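Long-range contacts in ESX secretion system protein EccC (Thermomonospora curvata, PDB 4NH0), which forms part of the ESX type VII secretion machinery that exports EsxA and EsxB, has weak ATPase activity and might be its translocase subunit: residues L630-V634 / T675-L680; A656-A662 / L821-L827; L694-T700 / V772-L778; V726-S730 / S788-L792. All coordinates share one frame; numbering follows the deposited sequence.

Layered packing around a nucleotide-binding sheet is illustrated by four contacts within the second FtsK domain. All are largely buried; contacts 1 to 3 are the core, their centres 7 to 12 Å from that of the chain, and contact 4 is the most peripheral, at about 21 Å. Contact 2 lies within the sheet and is mostly a ladder of backbone bonds; contact 1 lays the helix after strand 659-662 on strand 631-639 of the same sheet, L676 meeting V659. Contact 3, at the ends of two other strands, is more polar and holds a magnesium ligand. Contact 4, apolar helix packing away from the annotated sites, meets contact 3 through I789, which rests on V772, W775 and L778.

Contact 1. Residues L630-V634 / T675-L680; sequences LHAVV and TLITSL
A632 and V634 are the residues of strand 631-634 that come nearest the helix 675-680, opposite L680 and L676 respectively. The strand passes the helix at 134°, their directions thus nearer antiparallel than parallel, and the two axes approach to 7.4 Å. The close spacing is consistent with the small alanine and serine where they meet. The methyl of A632 points at the helix and enters a three-sided seat. One wall is L680, whose CD2 lies 3.7 Å from A632 CB; another is L676, with CD1 3.8 Å from the same methyl; the third is the S679 hydroxyl. That serine carries the polar part of the contact. With its hydroxyl on the far side of CB from the backbone N (chi1 -178°), S679 reaches across, and OG donates to V633 O at 2.8 Å. The donor stands 19° out of the carbonyl plane. V633 CG1 flanks the same hydroxyl, 3.6 Å from S679 OG. Farther along, V634 CG2 meets L676 CD1 at 4.1 Å, the two branches slanting past each other. T675 turns its own hydroxyl back into the helix, where M672 O accepts it. Behind the contact, L680 also packs on F691 of strand 689-694, while V634 is paired through its backbone with Y648 and A864. The arrangement is typical of the P-loop NTPase fold: the helix that leads away from the nucleotide-binding loop lies across the central sheet, here extending over one of its antiparallel strands.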
loop_
_atom_site.group_PDB
_atom_site.type_symbol
_atom_site.label_atom_id
_atom_site.label_comp_id
_atom_site.label_asym_id
_atom_site.label_seq_id
_atom_site.Cartn_x
_atom_site.Cartn_y
_atom_site.Cartn_z
ATOM N N LEU A 630 -4.464 16.702 -1.957
ATOM C CA LEU A 630 -4.679 15.376 -1.381
ATOM C C LEU A 630 -4.610 14.266 -2.421
ATOM O O LEU A 630 -5.235 13.219 -2.266
ATOM C CB LEU A 630 -6.016 15.315 -0.644
ATOM C CG LEU A 630 -6.003 15.878 0.776
ATOM C CD1 LEU A 630 -7.305 15.555 1.474
ATOM C CD2 LEU A 630 -4.827 15.327 1.560
ATOM N N HIS A 631 -3.842 14.499 -3.479
ATOM C CA HIS A 631 -3.561 13.460 -4.457
ATOM C C HIS A 631 -2.153 12.925 -4.241
ATOM O O HIS A 631 -1.235 13.683 -3.938
ATOM C CB HIS A 631 -3.720 13.989 -5.881
ATOM C CG HIS A 631 -5.144 14.152 -6.310
ATOM N ND1 HIS A 631 -6.003 15.051 -5.716
ATOM C CD2 HIS A 631 -5.860 13.531 -7.277
ATOM C CE1 HIS A 631 -7.187 14.976 -6.297
ATOM N NE2 HIS A 631 -7.127 14.062 -7.247
ATOM N N ALA A 632 -1.989 11.616 -4.390
ATOM C CA ALA A 632 -0.695 10.985 -4.167
ATOM C C ALA A 632 -0.357 9.999 -5.275
ATOM O O ALA A 632 -1.192 9.188 -5.673
ATOM C CB ALA A 632 -0.673 10.288 -2.820
ATOM N N VAL A 633 0.871 10.079 -5.773
ATOM C CA VAL A 633 1.349 9.145 -6.783
ATOM C C VAL A 633 2.014 7.955 -6.098
ATOM O O VAL A 633 2.814 8.124 -5.179
ATOM C CB VAL A 633 2.331 9.823 -7.762
ATOM C CG1 VAL A 633 3.425 10.557 -7.004
ATOM C CG2 VAL A 633 2.917 8.806 -8.724
ATOM N N VAL A 634 1.669 6.750 -6.539
ATOM C CA VAL A 634 2.116 5.540 -5.860
ATOM C C VAL A 634 3.048 4.682 -6.715
ATOM O O VAL A 634 4.083 4.222 -6.234
ATOM C CB VAL A 634 0.907 4.695 -5.407
ATOM C CG1 VAL A 634 1.262 3.221 -5.343
ATOM C CG2 VAL A 634 0.401 5.188 -4.061
ATOM N N THR A 675 5.766 4.366 0.753
ATOM C CA THR A 675 5.731 5.213 -0.433
ATOM C C THR A 675 4.590 6.211 -0.331
ATOM O O THR A 675 4.776 7.405 -0.555
ATOM C CB THR A 675 5.557 4.397 -1.720
ATOM O OG1 THR A 675 4.235 3.849 -1.763
ATOM C CG2 THR A 675 6.565 3.275 -1.776
ATOM N N LEU A 676 3.410 5.703 0.009
ATOM C CA LEU A 676 2.208 6.520 0.119
ATOM C C LEU A 676 2.385 7.651 1.125
ATOM O O LEU A 676 2.003 8.791 0.863
ATOM C CB LEU A 676 1.014 5.653 0.515
ATOM C CG LEU A 676 -0.323 6.379 0.641
ATOM C CD1 LEU A 676 -0.638 7.128 -0.640
ATOM C CD2 LEU A 676 -1.434 5.402 0.979
ATOM N N ILE A 677 2.962 7.327 2.276
ATOM C CA ILE A 677 3.257 8.327 3.293
ATOM C C ILE A 677 4.232 9.363 2.751
ATOM O O ILE A 677 3.997 10.565 2.854
ATOM C CB ILE A 677 3.848 7.689 4.562
ATOM C CG1 ILE A 677 2.824 6.770 5.225
ATOM C CG2 ILE A 677 4.296 8.761 5.537
ATOM C CD1 ILE A 677 3.344 6.070 6.459
ATOM N N THR A 678 5.322 8.883 2.163
ATOM C CA THR A 678 6.347 9.758 1.612
ATOM C C THR A 678 5.799 10.593 0.461
ATOM O O THR A 678 6.105 11.778 0.348
ATOM C CB THR A 678 7.563 8.957 1.117
ATOM O OG1 THR A 678 7.887 7.940 2.072
ATOM C CG2 THR A 678 8.762 9.869 0.927
ATOM N N SER A 679 4.986 9.969 -0.386
ATOM C CA SER A 679 4.380 10.658 -1.519
ATOM C C SER A 679 3.522 11.826 -1.050
ATOM O O SER A 679 3.631 12.934 -1.572
ATOM C CB SER A 679 3.538 9.691 -2.352
ATOM O OG SER A 679 2.977 10.342 -3.477
ATOM N N LEU A 680 2.673 11.570 -0.062
ATOM C CA LEU A 680 1.855 12.616 0.535
ATOM C C LEU A 680 2.729 13.645 1.237
ATOM O O LEU A 680 2.427 14.835 1.234
ATOM C CB LEU A 680 0.849 12.021 1.522
ATOM C CG LEU A 680 -0.360 11.300 0.927
ATOM C CD1 LEU A 680 -1.135 10.583 2.015
ATOM C CD2 LEU A 680 -1.254 12.285 0.201
#

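Contact 2. Residues A656-A662 / L821-L827; sequences AGHVGVA and LGTKLEL
V659 to A662 and T823 to E826 pair in parallel register, their strand axes 15° apart and 4.6 Å at closest approach. The ladder starts where T823 N gives its hydrogen to H658 O, continues through G660 N to T823 O, L825 N to G660 O and a weak link from A662 N to L825 O, and closes with L827 N on A662 O. T823 adds a side-chain bond: its OG1, held beside the backbone N (chi1 -61°), donates to A656 O at 2.7 Å, in the carbonyl plane and on a lone pair. On the face that carries T823, V659, V661 and L825, V659 CG1 touches L825 CD1 at 4.0 Å, and V661 CG2 meets L825 CB at the same separation; L676 and M672 of helix 669-683 lie against V659 and L825. On the other face L821 folds over G660, its CD1 3.6 Å from G660 CA, where a side chain on the glycine would probably collide with it. K824 NZ returns to L821 O at 3.1 Å. The chemistry therefore implies a frame fixed mainly by main-chain bonds and supplemented by apolar touches on the V659 face, carrying V661 up against K669 of the ATP site.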
loop_
_atom_site.group_PDB
_atom_site.type_symbol
_atom_site.label_atom_id
_atom_site.label_comp_id
_atom_site.label_asym_id
_atom_site.label_seq_id
_atom_site.Cartn_x
_atom_site.Cartn_y
_atom_site.Cartn_z
ATOM N N ALA A 656 -12.973 8.308 -1.471
ATOM C CA ALA A 656 -11.967 7.260 -1.517
ATOM C C ALA A 656 -10.797 7.603 -0.605
ATOM O O ALA A 656 -9.674 7.152 -0.821
ATOM C CB ALA A 656 -11.489 7.048 -2.940
ATOM N N GLY A 657 -11.072 8.404 0.419
ATOM C CA GLY A 657 -10.046 8.859 1.338
ATOM C C GLY A 657 -9.458 7.756 2.193
ATOM O O GLY A 657 -8.362 7.897 2.732
ATOM N N HIS A 658 -10.190 6.654 2.325
ATOM C CA HIS A 658 -9.711 5.504 3.083
ATOM C C HIS A 658 -8.937 4.550 2.182
ATOM O O HIS A 658 -9.410 4.175 1.110
ATOM C CB HIS A 658 -10.879 4.777 3.748
ATOM C CG HIS A 658 -11.445 5.501 4.928
ATOM N ND1 HIS A 658 -10.690 6.337 5.721
ATOM C CD2 HIS A 658 -12.694 5.516 5.450
ATOM C CE1 HIS A 658 -11.447 6.832 6.683
ATOM N NE2 HIS A 658 -12.669 6.351 6.540
ATOM N N VAL A 659 -7.747 4.158 2.623
ATOM C CA VAL A 659 -6.883 3.298 1.824
ATOM C C VAL A 659 -6.723 1.917 2.448
ATOM O O VAL A 659 -6.439 1.792 3.638
ATOM C CB VAL A 659 -5.487 3.924 1.633
ATOM C CG1 VAL A 659 -4.614 3.030 0.769
ATOM C CG2 VAL A 659 -5.608 5.305 1.016
ATOM N N GLY A 660 -6.913 0.884 1.635
ATOM C CA GLY A 660 -6.713 -0.484 2.074
ATOM C C GLY A 660 -5.673 -1.188 1.225
ATOM O O GLY A 660 -5.617 -0.993 0.012
ATOM N N VAL A 661 -4.842 -2.004 1.865
ATOM C CA VAL A 661 -3.789 -2.732 1.164
ATOM C C VAL A 661 -3.779 -4.205 1.563
ATOM O O VAL A 661 -3.793 -4.535 2.747
ATOM C CB VAL A 661 -2.399 -2.124 1.446
ATOM C CG1 VAL A 661 -1.307 -2.964 0.804
ATOM C CG2 VAL A 661 -2.332 -0.691 0.945
ATOM N N ALA A 662 -3.759 -5.089 0.571
ATOM C CA ALA A 662 -3.687 -6.521 0.833
ATOM C C ALA A 662 -2.600 -7.179 -0.005
ATOM O O ALA A 662 -2.193 -6.653 -1.039
ATOM C CB ALA A 662 -5.027 -7.176 0.567
ATOM N N LEU A 821 -13.073 0.949 3.000
ATOM C CA LEU A 821 -11.829 1.266 2.315
ATOM C C LEU A 821 -12.097 1.583 0.849
ATOM O O LEU A 821 -12.152 0.686 0.010
ATOM C CB LEU A 821 -10.840 0.108 2.444
ATOM C CG LEU A 821 -10.491 -0.280 3.883
ATOM C CD1 LEU A 821 -9.647 -1.543 3.922
ATOM C CD2 LEU A 821 -9.778 0.861 4.583
ATOM N N GLY A 822 -12.269 2.867 0.551
ATOM C CA GLY A 822 -12.582 3.310 -0.796
ATOM C C GLY A 822 -11.484 3.010 -1.795
ATOM O O GLY A 822 -11.738 2.435 -2.851
ATOM N N THR A 823 -10.261 3.406 -1.463
ATOM C CA THR A 823 -9.117 3.138 -2.325
ATOM C C THR A 823 -8.417 1.855 -1.904
ATOM O O THR A 823 -7.703 1.828 -0.904
ATOM C CB THR A 823 -8.103 4.293 -2.304
ATOM O OG1 THR A 823 -8.729 5.491 -2.775
ATOM C CG2 THR A 823 -6.921 3.971 -3.198
ATOM N N LYS A 824 -8.627 0.790 -2.668
ATOM C CA LYS A 824 -7.994 -0.486 -2.370
ATOM C C LYS A 824 -6.786 -0.714 -3.266
ATOM O O LYS A 824 -6.885 -0.646 -4.489
ATOM C CB LYS A 824 -8.991 -1.636 -2.527
ATOM C CG LYS A 824 -10.179 -1.552 -1.585
ATOM C CD LYS A 824 -10.881 -2.891 -1.462
ATOM C CE LYS A 824 -12.184 -2.759 -0.697
ATOM N NZ LYS A 824 -13.164 -1.909 -1.425
ATOM N N LEU A 825 -5.645 -0.980 -2.643
ATOM C CA LEU A 825 -4.417 -1.253 -3.375
ATOM C C LEU A 825 -4.043 -2.720 -3.227
ATOM O O LEU A 825 -3.449 -3.125 -2.229
ATOM C CB LEU A 825 -3.289 -0.350 -2.876
ATOM C CG LEU A 825 -3.603 1.145 -2.965
ATOM C CD1 LEU A 825 -2.477 1.982 -2.386
ATOM C CD2 LEU A 825 -3.882 1.541 -4.406
ATOM N N GLU A 826 -4.405 -3.516 -4.228
ATOM C CA GLU A 826 -4.222 -4.959 -4.167
ATOM C C GLU A 826 -2.930 -5.402 -4.839
ATOM O O GLU A 826 -2.619 -4.983 -5.953
ATOM C CB GLU A 826 -5.414 -5.668 -4.810
ATOM C CG GLU A 826 -5.295 -7.179 -4.850
ATOM C CD GLU A 826 -6.516 -7.837 -5.457
ATOM O OE1 GLU A 826 -7.641 -7.367 -5.187
ATOM O OE2 GLU A 826 -6.354 -8.823 -6.205
ATOM N N LEU A 827 -2.182 -6.255 -4.149
ATOM C CA LEU A 827 -0.946 -6.809 -4.682
ATOM C C LEU A 827 -1.140 -8.283 -5.017
ATOM O O LEU A 827 -2.258 -8.720 -5.285
ATOM C CB LEU A 827 0.198 -6.634 -3.682
ATOM C CG LEU A 827 1.032 -5.352 -3.725
ATOM C CD1 LEU A 827 0.161 -4.111 -3.726
ATOM C CD2 LEU A 827 2.000 -5.319 -2.554
#

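Contact 3. Residues L694-T700 / V772-L778; sequences LDFGGGT and VDNWLTL. With MG (magnesium ion), chain D.
L694 and V772 form a parallel bridge at the ends of neighbouring strands, and the second of these strands runs into what is probably the Walker B position of this P-loop NTPase domain: D773 and N774 align in sequence with the aspartate and the probable active-site glutamate, E425, of the first FtsK domain. L694 O accepts D773 N at 3.1 Å, while L694 CD2 rests against V772 CG2. D695 and D773 point the same way with their carboxylate planes 37° apart; D695 OD2 is taken by L701 N. F696 follows, its ring swung toward helix 775-778 with CG opposite the carbonyl carbon (chi1 -72°). T777 CG2 makes a CH-pi contact over one ring face, offset toward the rim, 4.2 Å from the centroid, and L778 CD1 meets the edge in plane, 3.7 Å from F696 CE2. An alanine here would remove the ring and is likely to open a gap that deprives T777 and L778 of their shared apolar partner. G697 O binds the magnesium ion at 2.1 Å, alongside S670 OG and a water; a side chain on this glycine would probably clash with the metal and D773. The segment ends with T700 against S670, and just before it G699 N reaches back to D695 OD1 at 3.1 Å, coming from above the carboxylate plane.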
loop_
_atom_site.group_PDB
_atom_site.type_symbol
_atom_site.label_atom_id
_atom_site.label_comp_id
_atom_site.label_asym_id
_atom_site.label_seq_id
_atom_site.Cartn_x
_atom_site.Cartn_y
_atom_site.Cartn_z
ATOM N N LEU A 694 0.798 2.283 13.347
ATOM C CA LEU A 694 0.852 1.083 14.166
ATOM C C LEU A 694 1.590 0.008 13.382
ATOM O O LEU A 694 0.975 -0.758 12.644
ATOM C CB LEU A 694 -0.552 0.606 14.544
ATOM C CG LEU A 694 -1.211 1.150 15.814
ATOM C CD1 LEU A 694 -1.200 2.663 15.851
ATOM C CD2 LEU A 694 -2.633 0.634 15.923
ATOM N N ASP A 695 2.909 -0.037 13.526
ATOM C CA ASP A 695 3.712 -0.933 12.704
ATOM C C ASP A 695 3.565 -2.380 13.148
ATOM O O ASP A 695 4.254 -2.839 14.051
ATOM C CB ASP A 695 5.183 -0.525 12.734
ATOM C CG ASP A 695 5.956 -1.052 11.542
ATOM O OD1 ASP A 695 5.567 -2.102 10.989
ATOM O OD2 ASP A 695 6.951 -0.411 11.148
ATOM N N PHE A 696 2.664 -3.100 12.494
ATOM C CA PHE A 696 2.462 -4.508 12.787
ATOM C C PHE A 696 2.941 -5.405 11.640
ATOM O O PHE A 696 2.610 -6.586 11.600
ATOM C CB PHE A 696 0.983 -4.783 13.097
ATOM C CG PHE A 696 0.536 -4.258 14.431
ATOM C CD1 PHE A 696 1.450 -4.065 15.453
ATOM C CD2 PHE A 696 -0.798 -3.957 14.666
ATOM C CE1 PHE A 696 1.041 -3.574 16.686
ATOM C CE2 PHE A 696 -1.205 -3.470 15.892
ATOM C CZ PHE A 696 -0.287 -3.281 16.899
ATOM N N GLY A 697 3.761 -4.865 10.742
ATOM C CA GLY A 697 4.283 -5.667 9.650
ATOM C C GLY A 697 5.752 -5.469 9.315
ATOM O O GLY A 697 6.083 -5.062 8.204
ATOM N N GLY A 698 6.638 -5.758 10.264
ATOM C CA GLY A 698 8.067 -5.734 9.990
ATOM C C GLY A 698 8.874 -4.686 10.733
ATOM O O GLY A 698 10.094 -4.805 10.853
ATOM N N GLY A 699 8.200 -3.655 11.229
ATOM C CA GLY A 699 8.872 -2.588 11.947
ATOM C C GLY A 699 9.620 -1.659 11.011
ATOM O O GLY A 699 10.514 -0.926 11.434
ATOM N N THR A 700 9.248 -1.689 9.736
ATOM C CA THR A 700 9.931 -0.903 8.715
ATOM C C THR A 700 9.508 0.561 8.730
ATOM O O THR A 700 10.231 1.427 8.240
ATOM C CB THR A 700 9.680 -1.476 7.309
ATOM O OG1 THR A 700 8.270 -1.573 7.078
ATOM C CG2 THR A 700 10.303 -2.855 7.180
ATOM N N VAL A 772 -2.105 1.327 9.943
ATOM C CA VAL A 772 -1.914 0.029 10.576
ATOM C C VAL A 772 -1.305 -0.937 9.568
ATOM O O VAL A 772 -1.874 -1.170 8.503
ATOM C CB VAL A 772 -3.234 -0.543 11.117
ATOM C CG1 VAL A 772 -3.009 -1.919 11.718
ATOM C CG2 VAL A 772 -3.835 0.397 12.147
ATOM N N ASP A 773 -0.148 -1.495 9.904
ATOM C CA ASP A 773 0.604 -2.317 8.961
ATOM C C ASP A 773 0.005 -3.713 8.794
ATOM O O ASP A 773 -0.135 -4.201 7.675
ATOM C CB ASP A 773 2.062 -2.421 9.403
ATOM C CG ASP A 773 3.008 -2.661 8.243
ATOM O OD1 ASP A 773 2.546 -3.129 7.183
ATOM O OD2 ASP A 773 4.216 -2.385 8.394
ATOM N N ASN A 774 -0.341 -4.359 9.902
ATOM C CA ASN A 774 -0.965 -5.677 9.845
ATOM C C ASN A 774 -2.252 -5.698 10.648
ATOM O O ASN A 774 -2.232 -5.852 11.869
ATOM C CB ASN A 774 -0.005 -6.746 10.358
ATOM C CG ASN A 774 -0.423 -8.153 9.988
ATOM O OD1 ASN A 774 -1.603 -8.442 9.799
ATOM N ND2 ASN A 774 0.555 -9.046 9.892
ATOM N N TRP A 775 -3.371 -5.544 9.949
ATOM C CA TRP A 775 -4.678 -5.478 10.585
ATOM C C TRP A 775 -5.003 -6.749 11.357
ATOM O O TRP A 775 -5.686 -6.703 12.378
ATOM C CB TRP A 775 -5.757 -5.217 9.537
ATOM C CG TRP A 775 -7.126 -5.091 10.117
ATOM C CD1 TRP A 775 -8.093 -6.050 10.148
ATOM C CD2 TRP A 775 -7.682 -3.939 10.758
ATOM N NE1 TRP A 775 -9.220 -5.566 10.765
ATOM C CE2 TRP A 775 -8.992 -4.270 11.149
ATOM C CE3 TRP A 775 -7.199 -2.658 11.038
ATOM C CZ2 TRP A 775 -9.824 -3.370 11.804
ATOM C CZ3 TRP A 775 -8.028 -1.765 11.686
ATOM C CH2 TRP A 775 -9.324 -2.125 12.065
ATOM N N LEU A 776 -4.510 -7.881 10.865
ATOM C CA LEU A 776 -4.734 -9.159 11.525
ATOM C C LEU A 776 -4.122 -9.162 12.920
ATOM O O LEU A 776 -4.757 -9.587 13.883
ATOM C CB LEU A 776 -4.153 -10.303 10.692
ATOM C CG LEU A 776 -4.343 -11.711 11.259
ATOM C CD1 LEU A 776 -5.820 -12.041 11.383
ATOM C CD2 LEU A 776 -3.630 -12.735 10.392
ATOM N N THR A 777 -2.888 -8.676 13.018
ATOM C CA THR A 777 -2.190 -8.581 14.293
ATOM C C THR A 777 -2.966 -7.704 15.271
ATOM O O THR A 777 -2.999 -7.971 16.471
ATOM C CB THR A 777 -0.769 -8.009 14.113
ATOM O OG1 THR A 777 -0.044 -8.813 13.175
ATOM C CG2 THR A 777 -0.022 -7.989 15.437
ATOM N N LEU A 778 -3.599 -6.662 14.743
ATOM C CA LEU A 778 -4.354 -5.726 15.565
ATOM C C LEU A 778 -5.604 -6.357 16.164
ATOM O O LEU A 778 -5.869 -6.212 17.355
ATOM C CB LEU A 778 -4.746 -4.494 14.751
ATOM C CG LEU A 778 -5.614 -3.491 15.510
ATOM C CD1 LEU A 778 -4.804 -2.786 16.583
ATOM C CD2 LEU A 778 -6.236 -2.493 14.562
HETATM MG MG MG D . 5.084 -6.000 6.673
HETATM O O HOH W 1 7.035 -6.152 6.080
#

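Contact 4. Residues V726-S730 / S788-L792; sequences VAEVS and SITQL
V726 projects its CG1 at two residues of the facing helix: it lies against both S788 OG and I789 CG1, with V726 CG1 3.8 Å from I789 CG1. The valine and isoleucine side chains cross at about a right angle, and V726 CG2 adds a second touch, 4.0 Å from I789 CD1. S788 brings its hydroxyl to this point because OG lies opposite the backbone N (chi1 180°), facing the neighbouring helix. One turn on, L792 forks over the other helix. Its CD2 branch leans on V729, 3.7 Å from CG1 of that valine, while its CD1 branch comes up to the S730 hydroxyl. Helices 719-742 and 784-795 thus run side by side, in the α/β manner of a P-loop NTPase, along one flank of the sheet; over the short segments their axes are 10.4 Å apart and are inclined at 32°. I789 and L792 reach inward to L770 of strand 767-772, and V729 to I801 of the next strand. S730, on the contact face, spends its hydroxyl within its own helix: OG donates to V726 O at 2.8 Å, rising 38° out of the carbonyl plane. S730 N binds the same oxygen from the opposite face, so two donors grip it. An alanine in its place would take away the hydroxyl, and V726 O would probably be left with the amide as its donor in this helix while L792 CD1 lost its contact with the hydroxyl oxygen.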
loop_
_atom_site.group_PDB
_atom_site.type_symbol
_atom_site.label_atom_id
_atom_site.label_comp_id
_atom_site.label_asym_id
_atom_site.label_seq_id
_atom_site.Cartn_x
_atom_site.Cartn_y
_atom_site.Cartn_z
ATOM N N VAL A 726 -4.638 5.486 19.061
ATOM C CA VAL A 726 -6.018 5.361 18.616
ATOM C C VAL A 726 -6.922 6.289 19.423
ATOM O O VAL A 726 -7.862 6.875 18.888
ATOM C CB VAL A 726 -6.516 3.907 18.740
ATOM C CG1 VAL A 726 -7.946 3.785 18.245
ATOM C CG2 VAL A 726 -5.606 2.973 17.966
ATOM N N ALA A 727 -6.620 6.428 20.709
ATOM C CA ALA A 727 -7.410 7.275 21.597
ATOM C C ALA A 727 -7.280 8.748 21.228
ATOM O O ALA A 727 -8.235 9.513 21.353
ATOM C CB ALA A 727 -6.995 7.058 23.040
ATOM N N GLU A 728 -6.094 9.141 20.776
ATOM C CA GLU A 728 -5.841 10.525 20.402
ATOM C C GLU A 728 -6.674 10.927 19.191
ATOM O O GLU A 728 -7.247 12.014 19.154
ATOM C CB GLU A 728 -4.355 10.740 20.109
ATOM C CG GLU A 728 -3.986 12.187 19.846
ATOM C CD GLU A 728 -4.134 13.050 21.080
ATOM O OE1 GLU A 728 -3.797 12.569 22.179
ATOM O OE2 GLU A 728 -4.594 14.203 20.951
ATOM N N VAL A 729 -6.737 10.042 18.203
ATOM C CA VAL A 729 -7.495 10.302 16.986
ATOM C C VAL A 729 -8.994 10.254 17.261
ATOM O O VAL A 729 -9.761 11.044 16.712
ATOM C CB VAL A 729 -7.139 9.292 15.879
ATOM C CG1 VAL A 729 -7.913 9.594 14.610
ATOM C CG2 VAL A 729 -5.646 9.314 15.606
ATOM N N SER A 730 -9.404 9.326 18.121
ATOM C CA SER A 730 -10.803 9.203 18.510
ATOM C C SER A 730 -11.296 10.489 19.157
ATOM O O SER A 730 -12.424 10.917 18.928
ATOM C CB SER A 730 -10.994 8.028 19.470
ATOM O OG SER A 730 -10.613 6.804 18.866
ATOM N N SER A 788 -12.946 0.095 17.565
ATOM C CA SER A 788 -12.574 1.489 17.774
ATOM C C SER A 788 -12.176 2.148 16.460
ATOM O O SER A 788 -12.783 3.133 16.043
ATOM C CB SER A 788 -11.429 1.588 18.783
ATOM O OG SER A 788 -11.047 2.935 18.991
ATOM N N ILE A 789 -11.158 1.594 15.809
ATOM C CA ILE A 789 -10.678 2.111 14.533
ATOM C C ILE A 789 -11.751 1.980 13.453
ATOM O O ILE A 789 -11.802 2.772 12.515
ATOM C CB ILE A 789 -9.388 1.384 14.091
ATOM C CG1 ILE A 789 -8.280 1.600 15.122
ATOM C CG2 ILE A 789 -8.919 1.870 12.733
ATOM C CD1 ILE A 789 -6.935 1.054 14.701
ATOM N N THR A 790 -12.624 0.990 13.603
ATOM C CA THR A 790 -13.701 0.771 12.644
ATOM C C THR A 790 -14.641 1.970 12.587
ATOM O O THR A 790 -15.011 2.425 11.505
ATOM C CB THR A 790 -14.514 -0.490 12.984
ATOM O OG1 THR A 790 -13.649 -1.631 12.984
ATOM C CG2 THR A 790 -15.620 -0.705 11.966
ATOM N N GLN A 791 -15.020 2.486 13.751
ATOM C CA GLN A 791 -15.913 3.635 13.806
ATOM C C GLN A 791 -15.204 4.912 13.371
ATOM O O GLN A 791 -15.842 5.844 12.887
ATOM C CB GLN A 791 -16.494 3.805 15.209
ATOM C CG GLN A 791 -17.914 3.281 15.340
ATOM C CD GLN A 791 -18.660 3.896 16.505
ATOM O OE1 GLN A 791 -18.247 3.774 17.658
ATOM N NE2 GLN A 791 -19.766 4.570 16.208
ATOM N N LEU A 792 -13.887 4.954 13.552
ATOM C CA LEU A 792 -13.086 6.054 13.032
ATOM C C LEU A 792 -13.263 6.148 11.526
ATOM O O LEU A 792 -13.418 7.232 10.973
ATOM C CB LEU A 792 -11.607 5.871 13.376
ATOM C CG LEU A 792 -11.049 6.592 14.601
ATOM C CD1 LEU A 792 -11.834 6.237 15.850
ATOM C CD2 LEU A 792 -9.578 6.254 14.777
#